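Local coordinates for protein Protease/Reverse transcriptase/ribonuclease H (Eastern chimpanzee simian foamy virus, PDB 7KSF) that combines an aspartic protease, a reverse transcriptase and a ribonuclease H in one viral polyprotein, probably copying the viral RNA genome into DNA and processing viral precursors, at residues Thr372-Ile377 and Tyr480-Phe485. The protein carries 1 engineered substitution. Residues are numbered along the deposited sequence; the frame is centred on the assembly and turned at random.
Sequences TKLLNI and YLNYVF
The outermost strand 477-484 of an RNase H-like five-stranded sheet (order 3-2-1-4-5), consistent with the connection domain of retroviral reverse transcriptases, is crossed here by the irregular segment Thr372-Leu375. The path from Thr372 to Leu375 runs 62° from that of Tyr480-Val484, and no hydrogen bond links the two segments, so the segment packs across the strand without extending the sheet. Leu374 is central to the apolar contact, with 71 Å² buried against the strand. Its chi1 of -56° sets CG anti to the carbonyl carbon, 3.8 Å from Tyr480 CB. Leu374 CD2 reaches CB of Tyr480 at 3.6 Å and CB of Asn482 at 3.8 Å; the Leu374 side chain passes that of Asn482 at about a right angle. CD1 approaches the Tyr480 ring obliquely. At one end, Thr372 CG2, anti to the backbone N, lies 3.2 Å from Tyr480 O, while Leu481 CD1 meets Thr372 CA at 4.1 Å. At the other, Leu375 CD1 touches Val484 CG2 more loosely, at 4.4 Å. Beyond the pair, Leu439 of helix 426-440 touches both Leu374 and Tyr480, and Lys508 of helix 494-513 hydrogen-bonds Thr372 OG1 through NZ. Strand 464-471 lies alongside, with Leu481 backbone-bonded to Val467.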
ATOM      1  N   THR A 372     -12.275  13.110 -13.292  1.00105.62           N
ATOM      2  CA  THR A 372     -11.812  13.185 -14.672  1.00110.27           C
ATOM      3  C   THR A 372     -10.846  14.348 -14.867  1.00107.36           C
ATOM      4  O   THR A 372      -9.732  14.168 -15.371  1.00117.30           O
ATOM      5  CB  THR A 372     -13.013  13.314 -15.613  1.00120.11           C
ATOM      6  OG1 THR A 372     -13.631  12.031 -15.789  1.00132.25           O
ATOM      7  CG2 THR A 372     -12.590  13.866 -16.970  1.00117.50           C
ATOM      8  N   LYS A 373     -11.251  15.544 -14.443  1.00109.79           N
ATOM      9  CA  LYS A 373     -10.541  16.767 -14.793  1.00114.76           C
ATOM     10  C   LYS A 373      -9.081  16.726 -14.355  1.00109.43           C
ATOM     11  O   LYS A 373      -8.728  16.132 -13.333  1.00109.10           O
ATOM     12  CB  LYS A 373     -11.227  17.978 -14.156  1.00131.32           C
ATOM     13  CG  LYS A 373     -11.287  17.920 -12.638  1.00116.78           C
ATOM     14  CD  LYS A 373     -12.010  19.124 -12.066  1.00117.32           C
ATOM     15  CE  LYS A 373     -12.146  19.014 -10.559  1.00113.18           C
ATOM     16  NZ  LYS A 373     -12.921  20.148  -9.990  1.00117.77           N
ATOM     17  N   LEU A 374      -8.229  17.359 -15.156  1.00109.75           N
ATOM     18  CA  LEU A 374      -6.842  17.540 -14.776  1.00110.30           C
ATOM     19  C   LEU A 374      -6.747  18.500 -13.597  1.00111.52           C
ATOM     20  O   LEU A 374      -7.661  19.282 -13.317  1.00112.07           O
ATOM     21  CB  LEU A 374      -6.026  18.075 -15.949  1.00110.33           C
ATOM     22  CG  LEU A 374      -6.087  17.235 -17.222  1.00114.55           C
ATOM     23  CD1 LEU A 374      -5.321  17.922 -18.331  1.00124.28           C
ATOM     24  CD2 LEU A 374      -5.533  15.843 -16.962  1.00127.90           C
ATOM     25  N   LEU A 375      -5.619  18.439 -12.904  1.00112.50           N
ATOM     26  CA  LEU A 375      -5.388  19.265 -11.734  1.00117.73           C
ATOM     27  C   LEU A 375      -4.397  20.371 -12.070  1.00116.48           C
ATOM     28  O   LEU A 375      -3.713  20.341 -13.096  1.00112.82           O
ATOM     29  CB  LEU A 375      -4.884  18.413 -10.563  1.00126.95           C
ATOM     30  CG  LEU A 375      -5.763  17.209 -10.203  1.00142.89           C
ATOM     31  CD1 LEU A 375      -5.178  16.429  -9.031  1.00156.14           C
ATOM     32  CD2 LEU A 375      -7.193  17.641  -9.905  1.00135.79           C
ATOM     33  N   ASN A 376      -4.340  21.364 -11.187  1.00124.71           N
ATOM     34  CA  ASN A 376      -3.470  22.506 -11.401  1.00113.87           C
ATOM     35  C   ASN A 376      -2.007  22.105 -11.221  1.00113.28           C
ATOM     36  O   ASN A 376      -1.679  21.054 -10.661  1.00113.01           O
ATOM     37  CB  ASN A 376      -3.844  23.641 -10.451  1.00117.12           C
ATOM     38  CG  ASN A 376      -5.255  24.143 -10.678  1.00112.83           C
ATOM     39  OD1 ASN A 376      -6.218  23.584 -10.152  1.00119.66           O
ATOM     40  ND2 ASN A 376      -5.389  25.197 -11.472  1.00112.95           N
ATOM     41  N   ILE A 377      -1.118  22.960 -11.719  1.00112.65           N
ATOM     42  CA  ILE A 377       0.316  22.722 -11.687  1.00112.56           C
ATOM     43  C   ILE A 377       0.984  23.894 -10.988  1.00114.01           C
ATOM     44  O   ILE A 377       0.649  25.056 -11.247  1.00114.47           O
ATOM     45  CB  ILE A 377       0.895  22.530 -13.105  1.00111.87           C
ATOM     46  CG1 ILE A 377       0.202  21.358 -13.804  1.00110.84           C
ATOM     47  CG2 ILE A 377       2.397  22.312 -13.049  1.00110.94           C
ATOM     48  CD1 ILE A 377       0.764  21.057 -15.172  1.00110.38           C
ATOM     49  N   TYR A 480      -9.819  13.443 -20.184  1.00108.47           N
ATOM     50  CA  TYR A 480      -8.496  13.308 -19.600  1.00107.80           C
ATOM     51  C   TYR A 480      -8.604  12.653 -18.227  1.00131.29           C
ATOM     52  O   TYR A 480      -9.663  12.651 -17.595  1.00124.92           O
ATOM     53  CB  TYR A 480      -7.816  14.672 -19.487  1.00109.98           C
ATOM     54  CG  TYR A 480      -7.819  15.471 -20.770  1.00129.92           C
ATOM     55  CD1 TYR A 480      -8.828  16.391 -21.038  1.00128.61           C
ATOM     56  CD2 TYR A 480      -6.815  15.307 -21.714  1.00139.08           C
ATOM     57  CE1 TYR A 480      -8.833  17.123 -22.213  1.00129.33           C
ATOM     58  CE2 TYR A 480      -6.811  16.035 -22.886  1.00139.20           C
ATOM     59  CZ  TYR A 480      -7.821  16.942 -23.131  1.00134.10           C
ATOM     60  OH  TYR A 480      -7.822  17.669 -24.302  1.00139.26           O
ATOM     61  N   LEU A 481      -7.492  12.085 -17.770  1.00132.46           N
ATOM     62  CA  LEU A 481      -7.450  11.469 -16.452  1.00103.76           C
ATOM     63  C   LEU A 481      -6.085  11.699 -15.830  1.00103.11           C
ATOM     64  O   LEU A 481      -5.060  11.384 -16.439  1.00101.63           O
ATOM     65  CB  LEU A 481      -7.763   9.970 -16.525  1.00103.21           C
ATOM     66  CG  LEU A 481      -8.072   9.318 -15.178  1.00103.20           C
ATOM     67  CD1 LEU A 481      -9.235  10.024 -14.496  1.00103.96           C
ATOM     68  CD2 LEU A 481      -8.371   7.841 -15.360  1.00101.85           C
ATOM     69  N   ASN A 482      -6.080  12.244 -14.616  1.00103.30           N
ATOM     70  CA  ASN A 482      -4.863  12.572 -13.886  1.00102.27           C
ATOM     71  C   ASN A 482      -4.899  11.852 -12.546  1.00111.71           C
ATOM     72  O   ASN A 482      -5.771  12.131 -11.716  1.00113.54           O
ATOM     73  CB  ASN A 482      -4.745  14.087 -13.691  1.00103.70           C
ATOM     74  CG  ASN A 482      -3.357  14.517 -13.270  1.00102.68           C
ATOM     75  OD1 ASN A 482      -2.652  13.790 -12.572  1.00107.79           O
ATOM     76  ND2 ASN A 482      -2.955  15.710 -13.691  1.00103.40           N
ATOM     77  N   TYR A 483      -3.957  10.936 -12.331  1.00102.89           N
ATOM     78  CA  TYR A 483      -3.950  10.073 -11.158  1.00101.85           C
ATOM     79  C   TYR A 483      -3.025  10.623 -10.077  1.00108.92           C
ATOM     80  O   TYR A 483      -1.931  11.115 -10.374  1.00 99.11           O
ATOM     81  CB  TYR A 483      -3.523   8.651 -11.528  1.00110.54           C
ATOM     82  CG  TYR A 483      -3.337   7.740 -10.333  1.00125.60           C
ATOM     83  CD1 TYR A 483      -4.391   7.471  -9.471  1.00128.03           C
ATOM     84  CD2 TYR A 483      -2.106   7.146 -10.073  1.00113.30           C
ATOM     85  CE1 TYR A 483      -4.225   6.646  -8.379  1.00131.24           C
ATOM     86  CE2 TYR A 483      -1.935   6.315  -8.984  1.00116.92           C
ATOM     87  CZ  TYR A 483      -2.995   6.068  -8.139  1.00132.47           C
ATOM     88  OH  TYR A 483      -2.832   5.241  -7.053  1.00127.90           O
ATOM     89  N   VAL A 484      -3.467  10.517  -8.824  1.00121.03           N
ATOM     90  CA  VAL A 484      -2.720  11.021  -7.675  1.00106.49           C
ATOM     91  C   VAL A 484      -1.758   9.943  -7.194  1.00 98.31           C
ATOM     92  O   VAL A 484      -2.174   8.818  -6.892  1.00 98.64           O
ATOM     93  CB  VAL A 484      -3.671  11.443  -6.545  1.00114.51           C
ATOM     94  CG1 VAL A 484      -2.871  11.884  -5.325  1.00126.40           C
ATOM     95  CG2 VAL A 484      -4.605  12.549  -7.015  1.00108.71           C
ATOM     96  N   PHE A 485      -0.477  10.287  -7.107  1.00 95.77           N
ATOM     97  CA  PHE A 485       0.537   9.354  -6.636  1.00 93.34           C
ATOM     98  C   PHE A 485       0.501   9.245  -5.120  1.00 96.05           C
ATOM     99  O   PHE A 485       0.473  10.261  -4.415  1.00 96.66           O
ATOM    100  CB  PHE A 485       1.929   9.798  -7.081  1.00 91.33           C
ATOM    101  CG  PHE A 485       2.295   9.356  -8.464  1.00 95.39           C
ATOM    102  CD1 PHE A 485       1.441   8.557  -9.203  1.00 92.48           C
ATOM    103  CD2 PHE A 485       3.506   9.729  -9.021  1.00 96.22           C
ATOM    104  CE1 PHE A 485       1.782   8.148 -10.475  1.00 91.25           C
ATOM    105  CE2 PHE A 485       3.854   9.323 -10.291  1.00 90.11           C
ATOM    106  CZ  PHE A 485       2.992   8.531 -11.020  1.00 89.96           C
TER